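Local coordinates for protein peroxisomal acyl-CoA oxidase 1A (Solanum lycopersicum, PDB 2FON) that probably catalyses the FAD-dependent oxidation of acyl-CoA to 2-trans-enoyl-CoA, with O2 as electron acceptor, in peroxisomal beta-oxidation, at residues B[192-197]-B[256-261]; B[313-318]-B[405-410]; B[486-491]-B[593-598]. One frame throughout, in Å; residues are numbered along the deposited sequence.

Contact 1: B[192-197]-B[256-261]; sequences KWWPGG and MDNGVL. With FAD (flavin-adenine dinucleotide), chain E.
Lys192 and Leu261 start the antiparallel pairing as a hydrogen-bonded pair: Lys192 N donates to Leu261 O at 2.6 Å, and Leu261 N returns a bond to Lys192 O. The lysine chain itself leads off to a salt bridge with Glu158. At the next, non-hydrogen-bonded pair the indole of Trp193 meets Val260, CE3 lying 3.7 Å from CG2. CB of Trp194 points away from the partner strand, and one indole face lies over the dimethylbenzene end of the flavin, CE3 3.6 Å from FAD C8, with Asn258 ND2 near the ring edge; Trp193 CD1 lies over the opposite face, displaced toward its rim. The carbonyl O of Trp194 accepts from Asn258 ND2 at 2.6 Å in a nearly straight bond (172°), almost in the plane of the asparagine amide. An alanine in place of Trp194 is likely to uncover this part of the flavin and open a gap beside Trp193. Pro195 O then accepts from Gly259 N, whose own carbonyl takes a weak bond from Trp194 N. Gly196 N binds FAD O4 at 2.9 Å (158°), whereas Gly197 N reaches back to the carbonyl O of Asp257, the centre of an inverse gamma turn. Within this chain, strand 192-196 is an outer strand of a three-stranded antiparallel sheet, with 258-263 in the middle and 239-243 beyond, and His421 of the second subunit packs against both tryptophans.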
loop_
_atom_site.group_PDB
_atom_site.type_symbol
_atom_site.label_atom_id
_atom_site.label_comp_id
_atom_site.label_asym_id
_atom_site.label_seq_id
_atom_site.Cartn_x
_atom_site.Cartn_y
_atom_site.Cartn_z
ATOM N N LYS B 192 -17.680 4.022 -22.406
ATOM C CA LYS B 192 -16.936 2.876 -21.782
ATOM C C LYS B 192 -15.524 3.312 -21.364
ATOM O O LYS B 192 -14.919 4.150 -22.048
ATOM C CB LYS B 192 -16.826 1.683 -22.733
ATOM C CG LYS B 192 -18.129 1.086 -23.134
ATOM C CD LYS B 192 -18.957 0.636 -21.950
ATOM C CE LYS B 192 -20.291 0.116 -22.428
ATOM N NZ LYS B 192 -21.114 -0.410 -21.309
ATOM N N TRP B 193 -14.993 2.768 -20.276
ATOM C CA TRP B 193 -13.759 3.261 -19.704
ATOM C C TRP B 193 -13.211 2.126 -18.909
ATOM O O TRP B 193 -13.946 1.589 -18.098
ATOM C CB TRP B 193 -14.119 4.360 -18.700
ATOM C CG TRP B 193 -12.991 5.163 -18.196
ATOM C CD1 TRP B 193 -12.230 4.890 -17.110
ATOM C CD2 TRP B 193 -12.484 6.387 -18.752
ATOM N NE1 TRP B 193 -11.266 5.850 -16.965
ATOM C CE2 TRP B 193 -11.405 6.786 -17.954
ATOM C CE3 TRP B 193 -12.829 7.174 -19.873
ATOM C CZ2 TRP B 193 -10.669 7.935 -18.212
ATOM C CZ3 TRP B 193 -12.091 8.330 -20.134
ATOM C CH2 TRP B 193 -11.020 8.695 -19.309
ATOM N N TRP B 194 -11.944 1.752 -19.111
ATOM C CA TRP B 194 -11.247 0.629 -18.384
ATOM C C TRP B 194 -10.994 -0.666 -19.133
ATOM O O TRP B 194 -9.979 -1.299 -18.838
ATOM C CB TRP B 194 -11.835 0.216 -16.988
ATOM C CG TRP B 194 -11.433 1.176 -15.934
ATOM C CD1 TRP B 194 -12.241 1.987 -15.229
ATOM C CD2 TRP B 194 -10.080 1.508 -15.551
ATOM N NE1 TRP B 194 -11.486 2.802 -14.402
ATOM C CE2 TRP B 194 -10.159 2.528 -14.586
ATOM C CE3 TRP B 194 -8.829 1.030 -15.919
ATOM C CZ2 TRP B 194 -9.028 3.094 -14.003
ATOM C CZ3 TRP B 194 -7.702 1.591 -15.342
ATOM C CH2 TRP B 194 -7.802 2.616 -14.399
ATOM N N PRO B 195 -11.886 -1.069 -20.062
ATOM C CA PRO B 195 -11.824 -2.419 -20.606
ATOM C C PRO B 195 -10.489 -2.676 -21.299
ATOM O O PRO B 195 -10.108 -1.953 -22.266
ATOM C CB PRO B 195 -12.983 -2.443 -21.623
ATOM C CG PRO B 195 -13.893 -1.332 -21.188
ATOM C CD PRO B 195 -12.978 -0.295 -20.662
ATOM N N GLY B 196 -9.761 -3.675 -20.832
ATOM C CA GLY B 196 -8.431 -3.841 -21.383
ATOM C C GLY B 196 -8.454 -4.400 -22.802
ATOM O O GLY B 196 -9.261 -5.275 -23.090
ATOM N N GLY B 197 -7.571 -3.905 -23.677
ATOM C CA GLY B 197 -7.399 -4.456 -24.994
ATOM C C GLY B 197 -8.182 -3.633 -25.965
ATOM O O GLY B 197 -8.140 -3.842 -27.190
ATOM N N MET B 256 -0.853 -2.438 -20.896
ATOM C CA MET B 256 -2.240 -2.823 -21.233
ATOM C C MET B 256 -2.965 -1.578 -21.795
ATOM O O MET B 256 -2.894 -0.463 -21.200
ATOM C CB MET B 256 -2.965 -3.400 -19.980
ATOM C CG MET B 256 -4.427 -3.647 -20.120
ATOM S SD MET B 256 -4.736 -5.172 -21.037
ATOM C CE MET B 256 -4.565 -6.462 -19.749
ATOM N N ASP B 257 -3.625 -1.741 -22.928
ATOM C CA ASP B 257 -4.340 -0.610 -23.515
ATOM C C ASP B 257 -5.792 -0.486 -23.032
ATOM O O ASP B 257 -6.700 -0.812 -23.787
ATOM C CB ASP B 257 -4.284 -0.628 -25.067
ATOM C CG ASP B 257 -4.689 -1.996 -25.691
ATOM O OD1 ASP B 257 -4.227 -3.096 -25.237
ATOM O OD2 ASP B 257 -5.476 -1.955 -26.666
ATOM N N ASN B 258 -5.998 -0.025 -21.801
ATOM C CA ASN B 258 -7.321 0.139 -21.249
ATOM C C ASN B 258 -8.062 1.292 -21.971
ATOM O O ASN B 258 -7.545 2.400 -22.150
ATOM C CB ASN B 258 -7.234 0.414 -19.750
ATOM C CG ASN B 258 -6.597 -0.733 -18.972
ATOM O OD1 ASN B 258 -5.359 -0.781 -18.786
ATOM N ND2 ASN B 258 -7.432 -1.688 -18.524
ATOM N N GLY B 259 -9.293 1.041 -22.365
ATOM C CA GLY B 259 -9.921 1.929 -23.322
ATOM C C GLY B 259 -11.085 2.787 -22.869
ATOM O O GLY B 259 -11.783 2.482 -21.880
ATOM N N VAL B 260 -11.269 3.869 -23.606
ATOM C CA VAL B 260 -12.454 4.650 -23.511
ATOM C C VAL B 260 -13.099 4.394 -24.841
ATOM O O VAL B 260 -12.412 4.286 -25.843
ATOM C CB VAL B 260 -12.126 6.146 -23.369
ATOM C CG1 VAL B 260 -11.081 6.590 -24.426
ATOM C CG2 VAL B 260 -13.368 6.969 -23.494
ATOM N N LEU B 261 -14.410 4.240 -24.849
ATOM C CA LEU B 261 -15.161 3.964 -26.073
ATOM C C LEU B 261 -16.552 4.589 -25.973
ATOM O O LEU B 261 -17.251 4.408 -24.987
ATOM C CB LEU B 261 -15.221 2.434 -26.341
ATOM C CG LEU B 261 -16.322 1.848 -27.240
ATOM C CD1 LEU B 261 -16.137 2.256 -28.712
ATOM C CD2 LEU B 261 -16.288 0.357 -27.132
HETATM P PA FAD E . -17.250 2.110 -7.272
HETATM O O1A FAD E . -18.329 1.102 -7.228
HETATM O O2A FAD E . -17.645 3.382 -7.972
HETATM O O5B FAD E . -16.773 2.319 -5.791
HETATM C C5B FAD E . -16.282 3.578 -5.412
HETATM C C4B FAD E . -16.195 3.594 -3.876
HETATM O O4B FAD E . -17.500 3.588 -3.369
HETATM C C3B FAD E . -15.539 2.326 -3.335
HETATM O O3B FAD E . -14.923 2.709 -2.167
HETATM C C2B FAD E . -16.683 1.401 -3.047
HETATM O O2B FAD E . -16.498 0.529 -1.983
HETATM C C1B FAD E . -17.718 2.422 -2.619
HETATM N N9A FAD E . -19.050 1.927 -2.887
HETATM C C8A FAD E . -19.634 1.750 -4.101
HETATM N N7A FAD E . -20.848 1.222 -3.892
HETATM C C5A FAD E . -21.040 1.079 -2.564
HETATM C C6A FAD E . -22.121 0.641 -1.796
HETATM N N6A FAD E . -23.258 0.221 -2.387
HETATM N N1A FAD E . -22.002 0.640 -0.424
HETATM C C2A FAD E . -20.839 1.031 0.177
HETATM N N3A FAD E . -19.789 1.484 -0.589
HETATM C C4A FAD E . -19.895 1.511 -1.927
HETATM N N1 FAD E . -14.089 -3.203 -16.680
HETATM C C2 FAD E . -14.511 -3.895 -17.807
HETATM O O2 FAD E . -15.708 -3.886 -18.079
HETATM N N3 FAD E . -13.607 -4.599 -18.602
HETATM C C4 FAD E . -12.267 -4.593 -18.261
HETATM O O4 FAD E . -11.459 -5.178 -18.967
HETATM C C4X FAD E . -11.821 -3.893 -17.130
HETATM N N5 FAD E . -10.470 -3.845 -16.783
HETATM C C5X FAD E . -10.087 -3.134 -15.668
HETATM C C6 FAD E . -8.756 -3.081 -15.358
HETATM C C7 FAD E . -8.358 -2.330 -14.288
HETATM C C7M FAD E . -6.896 -2.361 -14.040
HETATM C C8 FAD E . -9.284 -1.630 -13.494
HETATM C C8M FAD E . -8.900 -0.825 -12.275
HETATM C C9 FAD E . -10.626 -1.696 -13.797
HETATM C C9A FAD E . -11.027 -2.449 -14.897
HETATM N N10 FAD E . -12.360 -2.513 -15.262
HETATM C C10 FAD E . -12.750 -3.202 -16.359
HETATM C "C1'" FAD E . -13.446 -1.836 -14.474
HETATM C "C2'" FAD E . -13.473 -2.687 -13.197
HETATM O "O2'" FAD E . -13.802 -3.993 -13.519
HETATM C "C3'" FAD E . -14.472 -2.332 -12.113
HETATM O "O3'" FAD E . -15.802 -2.562 -12.513
HETATM C "C4'" FAD E . -14.293 -0.951 -11.562
HETATM O "O4'" FAD E . -12.979 -0.846 -10.984
HETATM C "C5'" FAD E . -15.384 -0.846 -10.539
HETATM O "O5'" FAD E . -14.861 0.199 -9.760
HETATM P P FAD E . -15.627 1.553 -9.503
HETATM O O1P FAD E . -14.756 2.691 -9.898
HETATM O O2P FAD E . -17.030 1.580 -10.062
HETATM O O3P FAD E . -15.916 1.443 -7.922
#

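Contact 2: B[313-318]-B[405-410]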
loop_
_atom_site.group_PDB
_atom_site.type_symbol
_atom_site.label_atom_id
_atom_site.label_comp_id
_atom_site.label_asym_id
_atom_site.label_seq_id
_atom_site.Cartn_x
_atom_site.Cartn_y
_atom_site.Cartn_z
ATOM N N LEU B 313 -1.009 -16.597 -6.157
ATOM C CA LEU B 313 0.178 -16.459 -6.971
ATOM C C LEU B 313 0.956 -15.179 -6.582
ATOM O O LEU B 313 2.076 -15.271 -6.099
ATOM C CB LEU B 313 -0.124 -16.622 -8.470
ATOM C CG LEU B 313 0.962 -16.215 -9.470
ATOM C CD1 LEU B 313 2.005 -17.263 -9.585
ATOM C CD2 LEU B 313 0.391 -15.805 -10.876
ATOM N N ALA B 314 0.378 -13.999 -6.725
ATOM C CA ALA B 314 1.018 -12.775 -6.185
ATOM C C ALA B 314 1.514 -12.887 -4.676
ATOM O O ALA B 314 2.630 -12.528 -4.363
ATOM C CB ALA B 314 0.090 -11.556 -6.387
ATOM N N MET B 315 0.718 -13.379 -3.740
ATOM C CA MET B 315 1.225 -13.431 -2.405
ATOM C C MET B 315 2.528 -14.273 -2.382
ATOM O O MET B 315 3.537 -13.881 -1.770
ATOM C CB MET B 315 0.173 -14.025 -1.488
ATOM C CG MET B 315 0.560 -14.157 -0.047
ATOM S SD MET B 315 0.483 -12.514 0.684
ATOM C CE MET B 315 -1.180 -12.425 1.353
ATOM N N SER B 316 2.509 -15.433 -3.043
ATOM C CA SER B 316 3.666 -16.286 -3.078
ATOM C C SER B 316 4.839 -15.536 -3.733
ATOM O O SER B 316 5.939 -15.575 -3.179
ATOM C CB SER B 316 3.368 -17.613 -3.796
ATOM O OG SER B 316 3.558 -17.527 -5.217
ATOM N N ARG B 317 4.654 -14.856 -4.876
ATOM C CA ARG B 317 5.819 -14.107 -5.404
ATOM C C ARG B 317 6.412 -13.087 -4.383
ATOM O O ARG B 317 7.608 -12.979 -4.228
ATOM C CB ARG B 317 5.535 -13.417 -6.731
ATOM C CG ARG B 317 5.341 -14.326 -7.901
ATOM C CD ARG B 317 4.601 -13.615 -9.041
ATOM N NE ARG B 317 5.571 -12.972 -9.908
ATOM C CZ ARG B 317 5.304 -12.238 -10.991
ATOM N NH1 ARG B 317 4.078 -12.010 -11.383
ATOM N NH2 ARG B 317 6.300 -11.734 -11.706
ATOM N N ALA B 318 5.569 -12.351 -3.664
ATOM C CA ALA B 318 6.079 -11.293 -2.806
ATOM C C ALA B 318 6.791 -11.920 -1.589
ATOM O O ALA B 318 7.890 -11.488 -1.195
ATOM C CB ALA B 318 5.002 -10.431 -2.399
ATOM N N SER B 405 -7.708 -8.532 -0.557
ATOM C CA SER B 405 -7.158 -7.534 0.388
ATOM C C SER B 405 -5.938 -8.021 1.104
ATOM O O SER B 405 -5.021 -7.227 1.383
ATOM C CB SER B 405 -8.109 -7.154 1.502
ATOM O OG SER B 405 -9.361 -6.989 0.966
ATOM N N ALA B 406 -5.975 -9.281 1.516
ATOM C CA ALA B 406 -4.929 -9.755 2.309
ATOM C C ALA B 406 -3.693 -9.629 1.428
ATOM O O ALA B 406 -2.612 -9.118 1.890
ATOM C CB ALA B 406 -5.164 -11.144 2.669
ATOM N N THR B 407 -3.865 -10.010 0.152
ATOM C CA THR B 407 -2.744 -10.071 -0.764
ATOM C C THR B 407 -2.229 -8.661 -1.077
ATOM O O THR B 407 -1.041 -8.363 -0.870
ATOM C CB THR B 407 -3.056 -10.991 -2.013
ATOM O OG1 THR B 407 -3.263 -12.347 -1.573
ATOM C CG2 THR B 407 -1.945 -10.939 -3.099
ATOM N N ALA B 408 -3.090 -7.760 -1.511
ATOM C CA ALA B 408 -2.626 -6.360 -1.691
ATOM C C ALA B 408 -1.916 -5.809 -0.451
ATOM O O ALA B 408 -0.844 -5.283 -0.527
ATOM C CB ALA B 408 -3.768 -5.432 -2.111
ATOM N N ASP B 409 -2.489 -5.981 0.710
ATOM C CA ASP B 409 -1.809 -5.558 1.901
ATOM C C ASP B 409 -0.509 -6.287 2.155
ATOM O O ASP B 409 0.416 -5.677 2.624
ATOM C CB ASP B 409 -2.691 -5.833 3.071
ATOM C CG ASP B 409 -3.762 -4.797 3.281
ATOM O OD1 ASP B 409 -3.938 -3.807 2.500
ATOM O OD2 ASP B 409 -4.467 -5.034 4.290
ATOM N N GLY B 410 -0.469 -7.591 1.879
ATOM C CA GLY B 410 0.726 -8.392 2.038
ATOM C C GLY B 410 1.932 -8.073 1.158
ATOM O O GLY B 410 3.118 -8.284 1.558
#
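With chi1 at 180°, Met315 extends CG directly opposite its backbone N, and two further bends, at chi2 and chi3, fold the thioether over toward Thr407 on the neighbouring helix. The threonine answers with chi1 at -64°, which sets OG1 beside its own backbone N and turns the methyl CG2 toward the other helix. The CE methyl of Met315 consequently rests against the threonine's main chain, 3.5 Å from Thr407 CA, and close to OG1, the two side chains meeting aslant. On the flank of this pair Thr407 CG2 touches Ala314 CB at 3.9 Å. These are van der Waals contacts without a hydrogen bond between the segments; the hydroxyl of Thr407 is occupied within its own helix by Thr403 O. The small residues Ala314 and Gly410 are consistent with the spacing: helices 297-328 and 389-417 run in nearly the same direction here, at 24°, with axes 9.2 Å apart, as suits the first and third helices of the up-and-down bundle in the C-terminal domain of the acyl-CoA dehydrogenase and oxidase fold. Gly410 contributes its bare CA, 4.3 Å from Met315 SD, on a side where a CB would be directed at the sulfur. Around the pair, Ser359 and Ala360 of helix 347-380 pack on the methionine and Phe363 on the threonine, while Tyr436 of helix 429-436 touches both Ala314 and Thr407.

Contact 3: B[486-491]-B[593-598]; sequences CRSDVK and TGYITS
Ser488 sits over one face of the Tyr595 ring, its backbone N 3.3 Å above the plane and displaced toward the rim, with CB 3.4 Å from CE2. The same backbone N donates to Tyr595 O at 2.6 Å in a fairly straight bond (166°), directed almost along the C=O axis, so a single tyrosine meets Ser488 through both its carbonyl and its ring. Cys486 approaches differently: SG stands at the ring's edge, 3.7 Å from Tyr595 CE1, as a sulfur-aromatic contact. The guanidinium of Arg487 turns its edge to Gly594, although the modelled closeness there is doubtful. Ile596 adds an apolar touch, CG2 lying 3.8 Å from Ser488 CB. Tyr595 carries CG anti to its backbone N (chi1 -178°), which lays the ring across segment 486-491 and brings OH to Glu504 of helix 499-521; Ala505 and Ala508 of that helix also pack on the tyrosine. Farther along, Gln600 ties the two loops together, bonding Val490 O through NE2 and Thr597 N through OE1. Each loop is also braced from within by an ST turn: Ser488 OG accepts from Val490 N at 3.2 Å, and Thr593 OG1 from Tyr595 N at 2.7 Å. The arrangement is a pairing of two irregular interhelical connections in the C-terminal helical part of the oxidase, the second ending with Thr597 at the N-cap of helix 598-615.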
loop_
_atom_site.group_PDB
_atom_site.type_symbol
_atom_site.label_atom_id
_atom_site.label_comp_id
_atom_site.label_asym_id
_atom_site.label_seq_id
_atom_site.Cartn_x
_atom_site.Cartn_y
_atom_site.Cartn_z
ATOM N N CYS B 486 -20.902 -21.566 24.265
ATOM C CA CYS B 486 -19.691 -22.289 24.615
ATOM C C CYS B 486 -18.537 -21.365 25.078
ATOM O O CYS B 486 -18.625 -20.130 25.061
ATOM C CB CYS B 486 -19.264 -23.277 23.509
ATOM S SG CYS B 486 -19.151 -22.650 21.788
ATOM N N ARG B 487 -17.481 -21.992 25.555
ATOM C CA ARG B 487 -16.323 -21.308 26.029
ATOM C C ARG B 487 -15.236 -22.177 25.444
ATOM O O ARG B 487 -15.359 -23.395 25.441
ATOM C CB ARG B 487 -16.242 -21.364 27.575
ATOM C CG ARG B 487 -17.425 -20.744 28.327
ATOM C CD ARG B 487 -17.106 -19.450 29.091
ATOM N NE ARG B 487 -18.301 -18.600 29.259
ATOM C CZ ARG B 487 -18.519 -17.464 28.576
ATOM N NH1 ARG B 487 -17.619 -17.044 27.686
ATOM N NH2 ARG B 487 -19.630 -16.745 28.765
ATOM N N SER B 488 -14.171 -21.580 24.929
ATOM C CA SER B 488 -13.018 -22.398 24.639
ATOM C C SER B 488 -12.670 -23.203 25.909
ATOM O O SER B 488 -12.984 -22.804 27.041
ATOM C CB SER B 488 -11.845 -21.529 24.185
ATOM O OG SER B 488 -10.639 -22.262 24.234
ATOM N N ASP B 489 -12.004 -24.326 25.719
ATOM C CA ASP B 489 -11.491 -25.071 26.863
ATOM C C ASP B 489 -9.968 -25.248 26.828
ATOM O O ASP B 489 -9.455 -26.260 27.332
ATOM C CB ASP B 489 -12.156 -26.450 26.925
ATOM C CG ASP B 489 -11.947 -27.250 25.645
ATOM O OD1 ASP B 489 -11.627 -26.607 24.581
ATOM O OD2 ASP B 489 -12.105 -28.503 25.710
ATOM N N VAL B 490 -9.259 -24.289 26.218
ATOM C CA VAL B 490 -7.802 -24.322 26.098
ATOM C C VAL B 490 -7.128 -24.208 27.479
ATOM O O VAL B 490 -7.429 -23.316 28.280
ATOM C CB VAL B 490 -7.310 -23.210 25.147
ATOM C CG1 VAL B 490 -5.806 -23.037 25.252
ATOM C CG2 VAL B 490 -7.695 -23.529 23.715
ATOM N N LYS B 491 -6.223 -25.134 27.759
ATOM C CA LYS B 491 -5.526 -25.153 29.041
ATOM C C LYS B 491 -4.032 -24.930 28.844
ATOM O O LYS B 491 -3.382 -24.385 29.726
ATOM C CB LYS B 491 -5.820 -26.467 29.813
ATOM N N THR B 593 -17.881 -11.363 22.872
ATOM C CA THR B 593 -18.716 -12.551 23.023
ATOM C C THR B 593 -18.493 -13.434 24.274
ATOM O O THR B 593 -19.449 -14.013 24.836
ATOM C CB THR B 593 -18.345 -13.490 21.916
ATOM O OG1 THR B 593 -17.339 -14.380 22.436
ATOM C CG2 THR B 593 -17.824 -12.723 20.645
ATOM N N GLY B 594 -17.228 -13.606 24.669
ATOM C CA GLY B 594 -16.893 -14.408 25.854
ATOM C C GLY B 594 -16.181 -15.704 25.507
ATOM O O GLY B 594 -15.649 -16.368 26.398
ATOM N N TYR B 595 -16.140 -16.060 24.217
ATOM C CA TYR B 595 -15.671 -17.385 23.829
ATOM C C TYR B 595 -14.317 -17.817 24.429
ATOM O O TYR B 595 -14.155 -18.982 24.850
ATOM C CB TYR B 595 -15.734 -17.628 22.321
ATOM C CG TYR B 595 -15.283 -19.024 21.997
ATOM C CD1 TYR B 595 -16.142 -20.120 22.150
ATOM C CD2 TYR B 595 -13.957 -19.265 21.623
ATOM C CE1 TYR B 595 -15.695 -21.411 21.896
ATOM C CE2 TYR B 595 -13.499 -20.547 21.377
ATOM C CZ TYR B 595 -14.364 -21.623 21.509
ATOM O OH TYR B 595 -13.863 -22.893 21.246
ATOM N N ILE B 596 -13.370 -16.883 24.498
ATOM C CA ILE B 596 -12.076 -17.114 25.162
ATOM C C ILE B 596 -11.840 -16.088 26.282
ATOM O O ILE B 596 -12.435 -15.013 26.265
ATOM C CB ILE B 596 -10.936 -17.016 24.129
ATOM C CG1 ILE B 596 -10.863 -15.622 23.532
ATOM C CG2 ILE B 596 -11.144 -17.998 22.964
ATOM C CD1 ILE B 596 -9.668 -15.423 22.621
ATOM N N THR B 597 -10.968 -16.393 27.241
ATOM C CA THR B 597 -10.584 -15.420 28.279
ATOM C C THR B 597 -9.202 -14.866 28.002
ATOM O O THR B 597 -8.544 -15.255 27.023
ATOM C CB THR B 597 -10.495 -16.057 29.691
ATOM O OG1 THR B 597 -9.428 -17.006 29.701
ATOM C CG2 THR B 597 -11.815 -16.721 30.128
ATOM N N SER B 598 -8.728 -13.965 28.854
ATOM C CA SER B 598 -7.421 -13.396 28.584
ATOM C C SER B 598 -6.343 -14.431 28.553
ATOM O O SER B 598 -5.658 -14.566 27.541
ATOM C CB SER B 598 -7.064 -12.293 29.533
ATOM O OG SER B 598 -7.616 -11.124 28.996
#

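The three contacts follow one another along the chain and do not touch; they lie in different parts of one flavoenzyme. Contact 1 lies at the flavin itself, in a site completed by Arg329 and Gln349 of the second subunit. Contact 2, with its centre 25 Å away, belongs to the helical bundle; Gly410 lies about 13 Å from a bound FAD, so its packing lies outside direct contact with the cofactor. Contact 3 is the peripheral case, 32 Å from contact 2 and 52 Å from contact 1 between centres, and on the other side of the chain's centre from contact 1. Contacts 1 and 3 both reach the second subunit, contact 3 where Ser598 OG is hydrogen-bonded to Gly592 O of the second subunit.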